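Long-range contacts in replication protein (Sphinx1.76-related DNA, PDB 6H24), which probably initiates plasmid DNA replication, as a Rep3-family protein whose N-terminal WH1 winged-helix domain this chain represents: residues A[42-47]-A[110-115]; A[19-24]-A[68-73]. All blocks are in the same frame, centred on the assembly; numbering follows the deposited sequence.

From the N terminus, helix 2-14 is followed by helix 19-34, whose opening turns (19-24) supply one side of contact 2. The chain then runs through a loop into strand 45-48, the first half of contact 1, before helix 60-75 comes back across the start of helix 19-34 and completes contact 2 at 68-73. Contact 1 closes last, when strand 108-113 pairs with strand 45-48. The two loops therefore cross rather than nest. Their centres lie about 14 Å apart, yet they touch: I111 CG2 packs on C71 SG at 4.0 Å. Together they tie the helical layer of the WH1 domain to its three-stranded antiparallel sheet.

Contact 1 of 2, residues A[42-47]-A[110-115]; sequences NDPLTV and EIIFAP
Two backbone hydrogen bonds join strand 45-47 to strand 110-113, both between L45 and I111, which form an antiparallel hydrogen-bonded pair. L45 N-H donates to I111 O at 2.8 Å, nearly straight (166°), and I111 N-H donates back to L45 O at 3.0 Å; each donor lies in the plane of the carbonyl it meets. A CA-H...O contact, E110 CA to L45 O at 3.2 Å, loads the same carbonyl a second time. T46 and E110 follow as a non-hydrogen-bonded pair. P44, with no N-H to offer, still sends its CA toward I111 O.

The apolar contacts fall in two groups. On the face of L45 and I111, the L45 side chain has CG anti to its carbonyl carbon (chi1 -61°), and its CD1 meets the edge of the F113 ring, near the ring plane, 3.6 Å from CE2. P44 and I112 lie side by side: P44 CG is 3.9 Å from I112 CD1, and that methyl is also in van der Waals contact with the carbonyl oxygen of N42, 3.5 Å from I112 CD1 to N42 O.

E110 runs alongside P44, extended beyond CG, and lays OE1 3.5 Å from P44 CB. Its charge is answered across the dimer, where OE2 forms a salt bridge with R85 of the second subunit.

Within the WH1 fold this pairing puts strand 45-48 at one edge of the three-stranded antiparallel sheet and strand 108-113 in the middle, bonded on its other side to strand 97-103. L45 rests on A32 of helix 19-34, I111 on C71 of helix 60-75, while I112 packs against P115 of the second subunit.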
ATOM      1  N   ASN A  42      -8.728  -4.595   0.868  1.00 24.27           N
ATOM      2  CA  ASN A  42      -8.839  -5.088  -0.496  1.00 27.40           C
ATOM      3  C   ASN A  42      -9.744  -4.270  -1.404  1.00 27.50           C
ATOM      4  O   ASN A  42      -9.447  -4.156  -2.595  1.00 30.48           O
ATOM      5  CB  ASN A  42      -9.358  -6.534  -0.489  1.00 32.82           C
ATOM      6  CG  ASN A  42      -8.246  -7.546  -0.531  1.00 43.24           C
ATOM      7  OD1 ASN A  42      -7.707  -7.845  -1.596  1.00 45.34           O
ATOM      8  ND2 ASN A  42      -7.873  -8.063   0.633  1.00 50.62           N
ATOM      9  N   ASP A  43     -10.817  -3.697  -0.885  1.00 26.56           N
ATOM     10  CA  ASP A  43     -11.883  -3.200  -1.751  1.00 28.47           C
ATOM     11  C   ASP A  43     -11.782  -1.695  -1.920  1.00 26.56           C
ATOM     12  O   ASP A  43     -11.703  -0.976  -0.914  1.00 26.26           O
ATOM     13  CB  ASP A  43     -13.247  -3.552  -1.158  1.00 30.65           C
ATOM     14  CG  ASP A  43     -13.479  -5.047  -1.068  1.00 34.54           C
ATOM     15  OD1 ASP A  43     -12.794  -5.802  -1.788  1.00 36.47           O
ATOM     16  OD2 ASP A  43     -14.340  -5.464  -0.266  1.00 35.07           O
ATOM     17  N   PRO A  44     -11.809  -1.170  -3.146  1.00 26.66           N
ATOM     18  CA  PRO A  44     -11.763   0.284  -3.307  1.00 24.87           C
ATOM     19  C   PRO A  44     -13.001   0.967  -2.764  1.00 25.99           C
ATOM     20  O   PRO A  44     -14.120   0.456  -2.856  1.00 27.53           O
ATOM     21  CB  PRO A  44     -11.668   0.481  -4.827  1.00 28.51           C
ATOM     22  CG  PRO A  44     -11.140  -0.785  -5.345  1.00 32.19           C
ATOM     23  CD  PRO A  44     -11.692  -1.856  -4.446  1.00 30.27           C
ATOM     24  N   LEU A  45     -12.774   2.159  -2.234  1.00 20.92           N
ATOM     25  CA  LEU A  45     -13.819   3.031  -1.721  1.00 24.15           C
ATOM     26  C   LEU A  45     -13.951   4.219  -2.662  1.00 24.93           C
ATOM     27  O   LEU A  45     -12.952   4.862  -2.990  1.00 25.76           O
ATOM     28  CB  LEU A  45     -13.470   3.505  -0.316  1.00 24.79           C
ATOM     29  CG  LEU A  45     -13.322   2.399   0.723  1.00 25.32           C
ATOM     30  CD1 LEU A  45     -12.755   2.949   2.006  1.00 27.53           C
ATOM     31  CD2 LEU A  45     -14.675   1.771   0.966  1.00 25.45           C
ATOM     32  N   THR A  46     -15.171   4.496  -3.104  1.00 25.36           N
ATOM     33  CA  THR A  46     -15.427   5.601  -4.015  1.00 24.66           C
ATOM     34  C   THR A  46     -15.735   6.875  -3.236  1.00 23.25           C
ATOM     35  O   THR A  46     -16.391   6.838  -2.190  1.00 24.23           O
ATOM     36  CB  THR A  46     -16.583   5.261  -4.959  1.00 27.92           C
ATOM     37  OG1 THR A  46     -16.234   4.118  -5.755  1.00 31.41           O
ATOM     38  CG2 THR A  46     -16.910   6.436  -5.879  1.00 27.86           C
ATOM     39  N   VAL A  47     -15.230   7.999  -3.745  1.00 22.84           N
ATOM     40  CA  VAL A  47     -15.572   9.332  -3.258  1.00 24.94           C
ATOM     41  C   VAL A  47     -16.009  10.176  -4.447  1.00 24.45           C
ATOM     42  O   VAL A  47     -15.290  10.268  -5.449  1.00 24.65           O
ATOM     43  CB  VAL A  47     -14.403  10.016  -2.525  1.00 26.47           C
ATOM     44  CG1 VAL A  47     -14.778  11.450  -2.143  1.00 27.73           C
ATOM     45  CG2 VAL A  47     -14.002   9.221  -1.295  1.00 28.97           C
ATOM     46  N   GLU A 110     -11.019   7.035  -6.070  1.00 23.42           N
ATOM     47  CA  GLU A 110     -11.080   5.738  -5.413  1.00 26.16           C
ATOM     48  C   GLU A 110      -9.824   5.572  -4.572  1.00 26.28           C
ATOM     49  O   GLU A 110      -8.732   5.920  -5.020  1.00 29.12           O
ATOM     50  CB  GLU A 110     -11.137   4.587  -6.419  1.00 29.81           C
ATOM     51  CG  GLU A 110     -12.477   4.285  -7.013  1.00 34.82           C
ATOM     52  CD  GLU A 110     -12.445   2.985  -7.789  1.00 38.05           C
ATOM     53  OE1 GLU A 110     -11.397   2.299  -7.756  1.00 38.87           O
ATOM     54  OE2 GLU A 110     -13.449   2.659  -8.444  1.00 40.50           O
ATOM     55  N   ILE A 111      -9.959   4.989  -3.384  1.00 22.47           N
ATOM     56  CA  ILE A 111      -8.801   4.705  -2.549  1.00 21.59           C
ATOM     57  C   ILE A 111      -8.976   3.341  -1.895  1.00 19.74           C
ATOM     58  O   ILE A 111     -10.098   2.867  -1.701  1.00 20.59           O
ATOM     59  CB  ILE A 111      -8.553   5.776  -1.460  1.00 23.43           C
ATOM     60  CG1 ILE A 111      -9.689   5.824  -0.431  1.00 25.39           C
ATOM     61  CG2 ILE A 111      -8.371   7.156  -2.093  1.00 24.90           C
ATOM     62  CD1 ILE A 111      -9.382   6.734   0.748  1.00 25.84           C
ATOM     63  N   ILE A 112      -7.859   2.702  -1.577  1.00 20.12           N
ATOM     64  CA  ILE A 112      -7.844   1.542  -0.695  1.00 19.61           C
ATOM     65  C   ILE A 112      -6.937   1.852   0.486  1.00 19.00           C
ATOM     66  O   ILE A 112      -5.772   2.207   0.296  1.00 19.45           O
ATOM     67  CB  ILE A 112      -7.366   0.263  -1.397  1.00 20.42           C
ATOM     68  CG1 ILE A 112      -8.139   0.009  -2.693  1.00 22.55           C
ATOM     69  CG2 ILE A 112      -7.543  -0.924  -0.445  1.00 20.46           C
ATOM     70  CD1 ILE A 112      -7.726  -1.270  -3.419  1.00 24.61           C
ATOM     71  N   PHE A 113      -7.457   1.701   1.698  1.00 19.00           N
ATOM     72  CA  PHE A 113      -6.630   1.908   2.876  1.00 17.01           C
ATOM     73  C   PHE A 113      -5.652   0.760   3.067  1.00 18.56           C
ATOM     74  O   PHE A 113      -5.968  -0.404   2.803  1.00 19.58           O
ATOM     75  CB  PHE A 113      -7.505   2.060   4.119  1.00 17.88           C
ATOM     76  CG  PHE A 113      -8.221   3.367   4.188  1.00 20.13           C
ATOM     77  CD1 PHE A 113      -7.529   4.534   4.467  1.00 21.03           C
ATOM     78  CD2 PHE A 113      -9.582   3.443   3.953  1.00 23.19           C
ATOM     79  CE1 PHE A 113      -8.182   5.750   4.526  1.00 23.52           C
ATOM     80  CE2 PHE A 113     -10.242   4.659   4.010  1.00 24.30           C
ATOM     81  CZ  PHE A 113      -9.547   5.811   4.307  1.00 24.37           C
ATOM     82  N   ALA A 114      -4.458   1.100   3.551  1.00 17.68           N
ATOM     83  CA  ALA A 114      -3.468   0.101   3.901  1.00 17.32           C
ATOM     84  C   ALA A 114      -3.939  -0.712   5.104  1.00 17.04           C
ATOM     85  O   ALA A 114      -4.695  -0.216   5.945  1.00 18.43           O
ATOM     86  CB  ALA A 114      -2.136   0.766   4.218  1.00 17.80           C
ATOM     87  N   PRO A 115      -3.493  -1.965   5.223  1.00 20.26           N
ATOM     88  CA  PRO A 115      -4.060  -2.817   6.290  1.00 19.84           C
ATOM     89  C   PRO A 115      -3.778  -2.330   7.700  1.00 19.94           C
ATOM     90  O   PRO A 115      -4.592  -2.578   8.595  1.00 21.00           O
ATOM     91  CB  PRO A 115      -3.432  -4.194   6.027  1.00 20.57           C
ATOM     92  CG  PRO A 115      -2.260  -3.949   5.111  1.00 20.59           C
ATOM     93  CD  PRO A 115      -2.580  -2.701   4.329  1.00 20.80           C
TER

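Contact 2 of 2, residues A[19-24]-A[68-73]; sequences LVEQRL and KDACKD
Helices 19-34 and 60-75 of the winged-helix domain cross here; the axes of segments 19-24 and 68-73 stand almost at a right angle (94°) and pass 8.9 Å apart. The small A70 fits this close approach: its CB points toward segment 19-24 and sits in the fork of V20, 3.7 Å from both CG1 and CG2. V20 has CG1 in the crowded position between backbone N and carbonyl carbon (chi1 62°), which turns both methyls to the alanine. One turn on, L24 swings CG anti to its backbone N and brings CD2 to 3.7 Å from C71 SG, with V109 of strand 108-113 touching both side chains.

E21 borders this apolar patch, its CG against A70 O and its carboxylate beside CB of D73. The two carboxylate planes stand 75° apart, and a water bridges them, donating to E21 OE1 at 2.7 Å and to D73 OD2 at 2.5 Å. E21 OE2 is in a salt bridge with R77, and OE1 also accepts from A18 N. An alanine in place of E21 would lose the carboxylate that R77, A18 N and the water share, and would probably loosen this side of the crossing. With both its protons directed at carboxylates, the water is likely to ease the repulsion between like charges, and R77 would probably favour the ionised form of E21.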
ATOM      1  N   LEU A  19      -6.090  19.637   5.110  1.00 23.60           N
ATOM      2  CA  LEU A  19      -7.524  19.530   5.353  1.00 24.73           C
ATOM      3  C   LEU A  19      -8.208  18.714   4.260  1.00 23.29           C
ATOM      4  O   LEU A  19      -9.080  17.891   4.552  1.00 24.16           O
ATOM      5  CB  LEU A  19      -8.146  20.923   5.445  1.00 29.77           C
ATOM      6  CG  LEU A  19      -9.655  21.004   5.678  1.00 32.15           C
ATOM      7  CD1 LEU A  19     -10.055  20.335   6.983  1.00 32.55           C
ATOM      8  CD2 LEU A  19     -10.117  22.460   5.652  1.00 35.62           C
ATOM      9  N   VAL A  20      -7.827  18.922   2.996  1.00 23.74           N
ATOM     10  CA  VAL A  20      -8.506  18.208   1.920  1.00 25.01           C
ATOM     11  C   VAL A  20      -8.253  16.706   2.034  1.00 22.86           C
ATOM     12  O   VAL A  20      -9.116  15.893   1.679  1.00 23.85           O
ATOM     13  CB  VAL A  20      -8.082  18.739   0.540  1.00 28.70           C
ATOM     14  CG1 VAL A  20      -6.593  18.533   0.307  1.00 31.41           C
ATOM     15  CG2 VAL A  20      -8.929  18.076  -0.541  1.00 28.65           C
ATOM     16  N   GLU A  21      -7.076  16.313   2.521  1.00 22.40           N
ATOM     17  CA  GLU A  21      -6.785  14.895   2.704  1.00 20.05           C
ATOM     18  C   GLU A  21      -7.610  14.315   3.847  1.00 20.05           C
ATOM     19  O   GLU A  21      -8.086  13.179   3.761  1.00 21.46           O
ATOM     20  CB  GLU A  21      -5.301  14.695   2.976  1.00 19.67           C
ATOM     21  CG  GLU A  21      -4.370  15.036   1.828  1.00 20.50           C
ATOM     22  CD  GLU A  21      -2.932  14.986   2.285  1.00 22.81           C
ATOM     23  OE1 GLU A  21      -2.355  16.060   2.564  1.00 23.01           O
ATOM     24  OE2 GLU A  21      -2.387  13.867   2.394  1.00 22.60           O
ATOM     25  N   GLN A  22      -7.769  15.079   4.929  1.00 21.58           N
ATOM     26  CA  GLN A  22      -8.648  14.665   6.015  1.00 22.19           C
ATOM     27  C   GLN A  22     -10.075  14.486   5.522  1.00 23.00           C
ATOM     28  O   GLN A  22     -10.748  13.509   5.878  1.00 23.37           O
ATOM     29  CB  GLN A  22      -8.605  15.694   7.144  1.00 27.31           C
ATOM     30  CG  GLN A  22      -7.233  15.856   7.755  1.00 31.17           C
ATOM     31  CD  GLN A  22      -7.228  16.802   8.931  1.00 35.94           C
ATOM     32  OE1 GLN A  22      -8.272  17.298   9.352  1.00 34.24           O
ATOM     33  NE2 GLN A  22      -6.044  17.057   9.474  1.00 41.25           N
ATOM     34  N   ARG A  23     -10.546  15.408   4.686  1.00 23.32           N
ATOM     35  CA  ARG A  23     -11.907  15.324   4.178  1.00 23.43           C
ATOM     36  C   ARG A  23     -12.054  14.192   3.171  1.00 23.04           C
ATOM     37  O   ARG A  23     -13.106  13.543   3.118  1.00 23.35           O
ATOM     38  CB  ARG A  23     -12.310  16.668   3.574  1.00 26.21           C
ATOM     39  CG  ARG A  23     -12.539  17.722   4.646  1.00 29.39           C
ATOM     40  CD  ARG A  23     -12.783  19.079   4.047  1.00 34.87           C
ATOM     41  NE  ARG A  23     -13.234  20.046   5.040  1.00 38.82           N
ATOM     42  CZ  ARG A  23     -13.380  21.343   4.793  1.00 42.47           C
ATOM     43  NH1 ARG A  23     -13.086  21.820   3.592  1.00 41.45           N
ATOM     44  NH2 ARG A  23     -13.800  22.162   5.747  1.00 47.63           N
ATOM     45  N   LEU A  24     -11.023  13.938   2.363  1.00 21.29           N
ATOM     46  CA  LEU A  24     -11.054  12.774   1.483  1.00 21.36           C
ATOM     47  C   LEU A  24     -11.315  11.507   2.292  1.00 21.90           C
ATOM     48  O   LEU A  24     -12.155  10.673   1.926  1.00 21.07           O
ATOM     49  CB  LEU A  24      -9.740  12.671   0.713  1.00 22.04           C
ATOM     50  CG  LEU A  24      -9.500  11.382  -0.071  1.00 22.44           C
ATOM     51  CD1 LEU A  24     -10.469  11.250  -1.225  1.00 24.73           C
ATOM     52  CD2 LEU A  24      -8.070  11.359  -0.586  1.00 24.38           C
ATOM     53  N   LYS A  68      -8.605  14.954  -6.417  1.00 27.70           N
ATOM     54  CA  LYS A  68      -7.587  14.276  -7.211  1.00 28.31           C
ATOM     55  C   LYS A  68      -6.197  14.560  -6.664  1.00 27.22           C
ATOM     56  O   LYS A  68      -5.376  13.645  -6.502  1.00 26.87           O
ATOM     57  CB  LYS A  68      -7.722  14.740  -8.661  1.00 31.79           C
ATOM     58  CG  LYS A  68      -6.932  13.978  -9.684  1.00 33.30           C
ATOM     59  CD  LYS A  68      -7.484  14.310 -11.058  1.00 34.03           C
ATOM     60  CE  LYS A  68      -6.505  13.951 -12.148  1.00 33.20           C
ATOM     61  NZ  LYS A  68      -6.958  14.402 -13.495  1.00 33.06           N
ATOM     62  N   ASP A  69      -5.916  15.830  -6.360  1.00 27.94           N
ATOM     63  CA  ASP A  69      -4.621  16.203  -5.804  1.00 30.77           C
ATOM     64  C   ASP A  69      -4.433  15.669  -4.388  1.00 27.95           C
ATOM     65  O   ASP A  69      -3.316  15.309  -4.004  1.00 27.81           O
ATOM     66  CB  ASP A  69      -4.459  17.724  -5.833  1.00 38.10           C
ATOM     67  CG  ASP A  69      -4.256  18.261  -7.237  1.00 45.10           C
ATOM     68  OD1 ASP A  69      -4.623  19.426  -7.489  1.00 48.21           O
ATOM     69  OD2 ASP A  69      -3.760  17.505  -8.097  1.00 45.76           O
ATOM     70  N   ALA A  70      -5.504  15.634  -3.585  1.00 25.76           N
ATOM     71  CA  ALA A  70      -5.400  15.094  -2.229  1.00 26.75           C
ATOM     72  C   ALA A  70      -5.055  13.609  -2.247  1.00 26.59           C
ATOM     73  O   ALA A  70      -4.298  13.129  -1.391  1.00 26.24           O
ATOM     74  CB  ALA A  70      -6.709  15.315  -1.475  1.00 27.27           C
ATOM     75  N   CYS A  71      -5.606  12.864  -3.208  1.00 27.44           N
ATOM     76  CA  CYS A  71      -5.257  11.451  -3.350  1.00 27.17           C
ATOM     77  C   CYS A  71      -3.756  11.277  -3.530  1.00 26.54           C
ATOM     78  O   CYS A  71      -3.128  10.443  -2.865  1.00 25.79           O
ATOM     79  CB  CYS A  71      -6.007  10.844  -4.536  1.00 28.55           C
ATOM     80  SG  CYS A  71      -7.749  10.481  -4.193  1.00 29.94           S
ATOM     81  N   LYS A  72      -3.160  12.056  -4.433  1.00 25.92           N
ATOM     82  CA  LYS A  72      -1.727  11.938  -4.675  1.00 26.86           C
ATOM     83  C   LYS A  72      -0.929  12.289  -3.426  1.00 25.17           C
ATOM     84  O   LYS A  72       0.045  11.606  -3.088  1.00 24.77           O
ATOM     85  CB  LYS A  72      -1.324  12.838  -5.842  1.00 30.19           C
ATOM     86  N   ASP A  73      -1.315  13.358  -2.734  1.00 24.06           N
ATOM     87  CA  ASP A  73      -0.581  13.773  -1.544  1.00 25.29           C
ATOM     88  C   ASP A  73      -0.668  12.712  -0.451  1.00 23.39           C
ATOM     89  O   ASP A  73       0.328  12.406   0.217  1.00 23.31           O
ATOM     90  CB  ASP A  73      -1.128  15.115  -1.047  1.00 26.85           C
ATOM     91  CG  ASP A  73      -0.799  16.274  -1.983  1.00 30.51           C
ATOM     92  OD1 ASP A  73      -0.059  16.070  -2.974  1.00 31.58           O
ATOM     93  OD2 ASP A  73      -1.292  17.395  -1.730  1.00 32.06           O
TER
HETATM   94  O   HOH W   1      -2.296  17.861   0.541  1.00 26.71           O